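Local coordinates for protein phospho-furanose lactonase (Mycoplasma synoviae, PDB 3OVG) that uses two zinc ions to hydrolyse D-xylono-1,4-lactone 5-phosphate and L-arabino-1,4-lactone 5-phosphate, and also opens carboxy 1,4-lactones, at residues Q281-Y284 / G285-K288; A315-I319 / L320-P324. All coordinates share one frame; numbering follows the deposited sequence.

Contact 1 (Q281-Y284 / G285-K288); sequences QRNY and GLTK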
ATOM      1  N   GLN A 281       2.580 -26.807  -6.315  1.00 16.30           N
ATOM      2  CA  GLN A 281       2.417 -28.086  -6.998  1.00 17.02           C
ATOM      3  C   GLN A 281       3.147 -28.033  -8.327  1.00 17.35           C
ATOM      4  O   GLN A 281       3.236 -26.970  -8.925  1.00 16.48           O
ATOM      5  CB  GLN A 281       0.939 -28.432  -7.193  1.00 17.59           C
ATOM      6  CG  GLN A 281       0.252 -28.689  -5.877  1.00 16.88           C
ATOM      7  CD  GLN A 281      -1.168 -29.154  -6.043  1.00 19.07           C
ATOM      8  OE1 GLN A 281      -1.528 -29.731  -7.076  1.00 17.05           O
ATOM      9  NE2 GLN A 281      -1.991 -28.919  -5.016  1.00 17.29           N
ATOM     10  N   ARG A 282       3.711 -29.171  -8.744  1.00 16.37           N
ATOM     11  CA  ARG A 282       4.511 -29.247  -9.958  1.00 17.97           C
ATOM     12  C   ARG A 282       3.669 -28.928 -11.197  1.00 18.08           C
ATOM     13  O   ARG A 282       4.024 -28.071 -11.991  1.00 17.16           O
ATOM     14  CB  ARG A 282       5.113 -30.635 -10.119  1.00 20.36           C
ATOM     15  CG  ARG A 282       6.222 -30.680 -11.170  1.00 20.33           C
ATOM     16  CD  ARG A 282       6.842 -32.084 -11.296  1.00 21.03           C
ATOM     17  NE  ARG A 282       6.061 -32.950 -12.197  1.00 21.84           N
ATOM     18  CZ  ARG A 282       6.139 -32.902 -13.521  1.00 22.00           C
ATOM     19  NH1 ARG A 282       5.403 -33.712 -14.273  1.00 24.40           N
ATOM     20  NH2 ARG A 282       6.964 -32.043 -14.094  1.00 26.09           N
ATOM     21  N   ASN A 283       2.546 -29.621 -11.338  1.00 17.32           N
ATOM     22  CA  ASN A 283       1.718 -29.463 -12.530  1.00 19.77           C
ATOM     23  C   ASN A 283       1.042 -28.098 -12.609  1.00 16.38           C
ATOM     24  O   ASN A 283       1.050 -27.462 -13.635  1.00 16.99           O
ATOM     25  CB  ASN A 283       0.758 -30.657 -12.684  1.00 20.24           C
ATOM     26  CG  ASN A 283       1.472 -31.895 -13.196  1.00 21.19           C
ATOM     27  OD1 ASN A 283       1.770 -31.999 -14.400  1.00 23.74           O
ATOM     28  ND2 ASN A 283       1.777 -32.831 -12.292  1.00 19.31           N
ATOM     29  N   TYR A 284       0.506 -27.620 -11.499  1.00 19.69           N
ATOM     30  CA  TYR A 284       0.116 -26.204 -11.414  1.00 18.56           C
ATOM     31  C   TYR A 284       1.259 -25.236 -11.780  1.00 18.05           C
ATOM     32  O   TYR A 284       1.050 -24.237 -12.508  1.00 16.31           O
ATOM     33  CB  TYR A 284      -0.425 -25.896 -10.014  1.00 17.31           C
ATOM     34  CG  TYR A 284      -1.935 -26.006  -9.840  1.00 14.75           C
ATOM     35  CD1 TYR A 284      -2.796 -25.182 -10.562  1.00 17.05           C
ATOM     36  CD2 TYR A 284      -2.489 -26.899  -8.924  1.00 15.98           C
ATOM     37  CE1 TYR A 284      -4.180 -25.241 -10.390  1.00 17.58           C
ATOM     38  CE2 TYR A 284      -3.872 -26.989  -8.744  1.00 17.22           C
ATOM     39  CZ  TYR A 284      -4.715 -26.138  -9.476  1.00 19.89           C
ATOM     40  OH  TYR A 284      -6.079 -26.185  -9.295  1.00 18.47           O
ATOM     41  N   GLY A 285       2.465 -25.487 -11.268  1.00 17.66           N
ATOM     42  CA  GLY A 285       3.614 -24.671 -11.671  1.00 16.62           C
ATOM     43  C   GLY A 285       3.761 -24.592 -13.203  1.00 17.80           C
ATOM     44  O   GLY A 285       3.958 -23.522 -13.790  1.00 18.24           O
ATOM     45  N   LEU A 286       3.636 -25.727 -13.868  1.00 17.38           N
ATOM     46  CA  LEU A 286       3.810 -25.756 -15.304  1.00 18.17           C
ATOM     47  C   LEU A 286       2.795 -24.859 -16.018  1.00 21.30           C
ATOM     48  O   LEU A 286       3.124 -24.198 -17.007  1.00 20.96           O
ATOM     49  CB  LEU A 286       3.706 -27.194 -15.801  1.00 20.49           C
ATOM     50  CG  LEU A 286       4.948 -28.030 -16.159  1.00 23.71           C
ATOM     51  CD1 LEU A 286       6.270 -27.528 -15.622  1.00 19.94           C
ATOM     52  CD2 LEU A 286       4.709 -29.519 -15.869  1.00 22.26           C
ATOM     53  N   THR A 287       1.556 -24.832 -15.527  1.00 20.24           N
ATOM     54  CA  THR A 287       0.538 -23.935 -16.111  1.00 19.43           C
ATOM     55  C   THR A 287       0.963 -22.482 -15.989  1.00 20.59           C
ATOM     56  O   THR A 287       0.502 -21.610 -16.749  1.00 23.30           O
ATOM     57  CB  THR A 287      -0.873 -24.116 -15.478  1.00 19.33           C
ATOM     58  OG1 THR A 287      -0.908 -23.587 -14.142  1.00 19.19           O
ATOM     59  CG2 THR A 287      -1.278 -25.595 -15.462  1.00 18.99           C
ATOM     60  N   LYS A 288       1.823 -22.188 -15.017  1.00 18.56           N
ATOM     61  CA  LYS A 288       2.288 -20.828 -14.873  1.00 19.18           C
ATOM     62  C   LYS A 288       3.647 -20.630 -15.525  1.00 18.41           C
ATOM     63  O   LYS A 288       4.288 -19.623 -15.292  1.00 19.92           O
ATOM     64  CB  LYS A 288       2.347 -20.433 -13.399  1.00 21.66           C
ATOM     65  CG  LYS A 288       0.965 -20.420 -12.719  1.00 24.18           C
ATOM     66  CD  LYS A 288      -0.042 -19.552 -13.496  1.00 27.84           C
ATOM     67  CE  LYS A 288       0.150 -18.067 -13.227  1.00 33.02           C
ATOM     68  NZ  LYS A 288      -1.147 -17.326 -13.475  1.00 38.63           N
TER

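Contact 2 (A315-I319 / L320-P324); sequences AIFDI and LVNNP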
ATOM      1  N   ALA A 315       8.866 -45.836  11.953  1.00 19.37           N
ATOM      2  CA  ALA A 315       8.259 -44.564  12.361  1.00 19.36           C
ATOM      3  C   ALA A 315       7.659 -43.848  11.154  1.00 19.33           C
ATOM      4  O   ALA A 315       6.549 -43.291  11.232  1.00 19.43           O
ATOM      5  CB  ALA A 315       9.278 -43.684  13.035  1.00 20.48           C
ATOM      6  N   ILE A 316       8.384 -43.885  10.035  1.00 17.45           N
ATOM      7  CA  ILE A 316       7.866 -43.325   8.800  1.00 19.87           C
ATOM      8  C   ILE A 316       6.550 -44.002   8.418  1.00 20.24           C
ATOM      9  O   ILE A 316       5.595 -43.316   8.016  1.00 18.79           O
ATOM     10  CB  ILE A 316       8.906 -43.376   7.644  1.00 18.12           C
ATOM     11  CG1 ILE A 316      10.070 -42.422   7.951  1.00 17.98           C
ATOM     12  CG2 ILE A 316       8.245 -42.990   6.326  1.00 20.80           C
ATOM     13  CD1 ILE A 316      11.106 -42.331   6.828  1.00 21.47           C
ATOM     14  N   PHE A 317       6.493 -45.338   8.579  1.00 19.96           N
ATOM     15  CA  PHE A 317       5.265 -46.100   8.321  1.00 20.30           C
ATOM     16  C   PHE A 317       4.087 -45.647   9.204  1.00 19.41           C
ATOM     17  O   PHE A 317       2.960 -45.508   8.714  1.00 19.29           O
ATOM     18  CB  PHE A 317       5.464 -47.631   8.478  1.00 21.54           C
ATOM     19  CG  PHE A 317       4.326 -48.445   7.892  1.00 18.93           C
ATOM     20  CD1 PHE A 317       4.253 -48.675   6.530  1.00 22.42           C
ATOM     21  CD2 PHE A 317       3.318 -48.934   8.696  1.00 21.53           C
ATOM     22  CE1 PHE A 317       3.201 -49.415   5.977  1.00 24.26           C
ATOM     23  CE2 PHE A 317       2.246 -49.661   8.157  1.00 21.55           C
ATOM     24  CZ  PHE A 317       2.202 -49.908   6.789  1.00 25.91           C
ATOM     25  N   ASP A 318       4.346 -45.481  10.498  1.00 16.98           N
ATOM     26  CA  ASP A 318       3.345 -44.952  11.402  1.00 17.48           C
ATOM     27  C   ASP A 318       2.902 -43.576  10.934  1.00 16.22           C
ATOM     28  O   ASP A 318       1.701 -43.306  10.862  1.00 17.37           O
ATOM     29  CB  ASP A 318       3.876 -44.833  12.824  1.00 18.94           C
ATOM     30  CG  ASP A 318       3.990 -46.181  13.520  1.00 20.76           C
ATOM     31  OD1 ASP A 318       3.327 -47.151  13.099  1.00 18.91           O
ATOM     32  OD2 ASP A 318       4.723 -46.240  14.507  1.00 22.36           O
ATOM     33  N   ILE A 319       3.862 -42.718  10.606  1.00 16.19           N
ATOM     34  CA  ILE A 319       3.539 -41.357  10.182  1.00 16.93           C
ATOM     35  C   ILE A 319       2.634 -41.274   8.931  1.00 17.34           C
ATOM     36  O   ILE A 319       1.705 -40.471   8.874  1.00 16.42           O
ATOM     37  CB  ILE A 319       4.808 -40.537   9.956  1.00 17.62           C
ATOM     38  CG1 ILE A 319       5.469 -40.211  11.293  1.00 16.42           C
ATOM     39  CG2 ILE A 319       4.471 -39.267   9.211  1.00 16.29           C
ATOM     40  CD1 ILE A 319       6.906 -39.659  11.153  1.00 15.08           C
ATOM     41  N   LEU A 320       2.916 -42.095   7.928  1.00 17.64           N
ATOM     42  CA  LEU A 320       2.196 -42.038   6.662  1.00 16.68           C
ATOM     43  C   LEU A 320       0.947 -42.929   6.642  1.00 18.64           C
ATOM     44  O   LEU A 320       0.001 -42.628   5.916  1.00 16.50           O
ATOM     45  CB  LEU A 320       3.118 -42.433   5.483  1.00 15.60           C
ATOM     46  CG  LEU A 320       4.371 -41.575   5.225  1.00 17.03           C
ATOM     47  CD1 LEU A 320       5.249 -42.227   4.197  1.00 20.58           C
ATOM     48  CD2 LEU A 320       3.965 -40.171   4.761  1.00 16.67           C
ATOM     49  N   VAL A 321       0.967 -44.042   7.385  1.00 18.91           N
ATOM     50  CA  VAL A 321      -0.066 -45.088   7.237  1.00 18.63           C
ATOM     51  C   VAL A 321      -0.843 -45.389   8.502  1.00 17.22           C
ATOM     52  O   VAL A 321      -2.063 -45.268   8.520  1.00 17.53           O
ATOM     53  CB  VAL A 321       0.543 -46.401   6.713  1.00 20.07           C
ATOM     54  CG1 VAL A 321      -0.542 -47.442   6.466  1.00 17.79           C
ATOM     55  CG2 VAL A 321       1.295 -46.127   5.452  1.00 17.71           C
ATOM     56  N   ASN A 322      -0.130 -45.790   9.552  1.00 18.18           N
ATOM     57  CA  ASN A 322      -0.753 -46.155  10.826  1.00 18.43           C
ATOM     58  C   ASN A 322      -1.430 -45.012  11.609  1.00 18.48           C
ATOM     59  O   ASN A 322      -2.549 -45.168  12.121  1.00 20.58           O
ATOM     60  CB  ASN A 322       0.229 -46.927  11.734  1.00 19.17           C
ATOM     61  CG  ASN A 322       0.509 -48.348  11.227  1.00 19.76           C
ATOM     62  OD1 ASN A 322      -0.349 -48.979  10.612  1.00 20.85           O
ATOM     63  ND2 ASN A 322       1.720 -48.842  11.471  1.00 19.99           N
ATOM     64  N   ASN A 323      -0.768 -43.868  11.695  1.00 17.80           N
ATOM     65  CA  ASN A 323      -1.334 -42.741  12.428  1.00 16.05           C
ATOM     66  C   ASN A 323      -2.592 -42.213  11.724  1.00 19.43           C
ATOM     67  O   ASN A 323      -3.623 -41.998  12.363  1.00 20.10           O
ATOM     68  CB  ASN A 323      -0.283 -41.658  12.646  1.00 16.30           C
ATOM     69  CG  ASN A 323       0.942 -42.177  13.432  1.00 17.89           C
ATOM     70  OD1 ASN A 323       1.981 -41.489  13.532  1.00 18.62           O
ATOM     71  ND2 ASN A 323       0.832 -43.383  13.968  1.00 15.01           N
ATOM     72  N   PRO A 324      -2.534 -42.047  10.396  1.00 17.93           N
ATOM     73  CA  PRO A 324      -3.777 -41.585   9.752  1.00 18.67           C
ATOM     74  C   PRO A 324      -4.926 -42.602   9.820  1.00 19.47           C
ATOM     75  O   PRO A 324      -6.110 -42.209   9.874  1.00 18.59           O
ATOM     76  CB  PRO A 324      -3.355 -41.323   8.301  1.00 16.77           C
ATOM     77  CG  PRO A 324      -1.859 -41.168   8.345  1.00 17.36           C
ATOM     78  CD  PRO A 324      -1.393 -42.082   9.466  1.00 15.86           C
TER

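Contact 1 (Q281-Y284 / G285-K288)
The short helix 282-287, which follows the substrate-binding residues Arg277 to Tyr280, is a little under two turns tied by i to i+4 bonds between residues 281-284 and 285-288. Gln281 holds the N-cap position, and its carbonyl O takes the first of these bonds, from Gly285 N at 2.9 Å, while also accepting from Thr292 OG1. Leu286 N to Arg282 O (3.0 Å) and Thr287 N to Asn283 O (3.3 Å) carry the ladder on. At the C-terminal end Thr287 turns its hydroxyl back along the helix: OG1 lies between its own N and carbonyl carbon (chi1 72°) and donates to Tyr284 O at 2.6 Å, in the carbonyl plane and on a lone pair, while Lys288 N adds a weak bond to the same oxygen. On another side of the helix the Arg282 and Leu286 side chains run alongside each other in the same direction, with Arg282 NH2 3.8 Å from Leu286 CD2. The aliphatic branch thus accompanies a guanidinium whose charge is met by Glu57 and by Glu351 of the second subunit. Asn283 OD1 comes within 4.1 Å of Leu286 CD2, its ND2 being held by Glu54 and Glu57 of helix 48-60. Tyr284 sends its hydroxyl to Asn47 N and Phe29 O, and its side chain touches Ile278, one of the substrate-binding residues. Backbone i to i+4 bonding and a threonine hydroxyl returned to the carbonyl three residues back are common in alpha-helices; this one follows the substrate-binding segment after strand 269-271.

Contact 2 (A315-I319 / L320-P324)
Phe317 O is gripped by two backbone donors, Val321 N at 2.8 Å and Asn322 N at 3.2 Å, which arrive from opposite faces of its carbonyl plane. The first closes an ordinary alpha turn and the second a wider pi-type turn. Asn323 N continues the wide spacing by reaching Asp318 O at 2.7 Å, in the carbonyl plane. Pro324 has no N-H to give, and the helix is kinked there; its CD lies against Ile319 O. The Asn322 amide reaches Asp318 one turn back: ND2 donates to Asp318 OD1 at 2.8 Å, nearly along the C-O axis of that oxygen, with an N-H...O angle of 168°, and OD1 lies almost in the amide plane. The same ND2 stands at the edge of the Phe317 ring, 3.2 Å from CD2. Val321 takes a face of that ring in a CH-pi contact, CB 3.9 Å from the centroid and 13° off the normal. Phe317 brings the ring there because CG swings anti to its backbone N (chi1 -166°), toward the C-terminal turn. Ile316 CG2 and Leu320 CD1 meet 3.8 Å apart on the side packed against Leu303 of helix 296-309. Asp318 OD2 is held by Gln266, so the buried carboxylate is shared among several donors; Lys267 meets the same OD1 as Asn322 ND2, and its charge would probably favour the ionised carboxylate.

Contact 1 and contact 2 follow one another along the chain, yet their centres lie 28 Å apart and their nearest atoms about 16 Å, so they do not touch. Both belong to the barrel enzyme of the phosphotriesterase family, on different sides of its zinc centre. Contact 1 is the closer to a zinc ligand: the Gln281 side chain is about 5 Å from that of His28, against about 11 Å between the side chains of Pro324 and His26. Gln281 is also about 10 Å from a bound zinc ion, measured from its side chain. In contact 2, Pro324 packs on Thr23 and Cys25 of strand 22-25, next to the zinc ligand His26. Contact 1 also reaches the second subunit, whereas contact 2 is touched by no other chain.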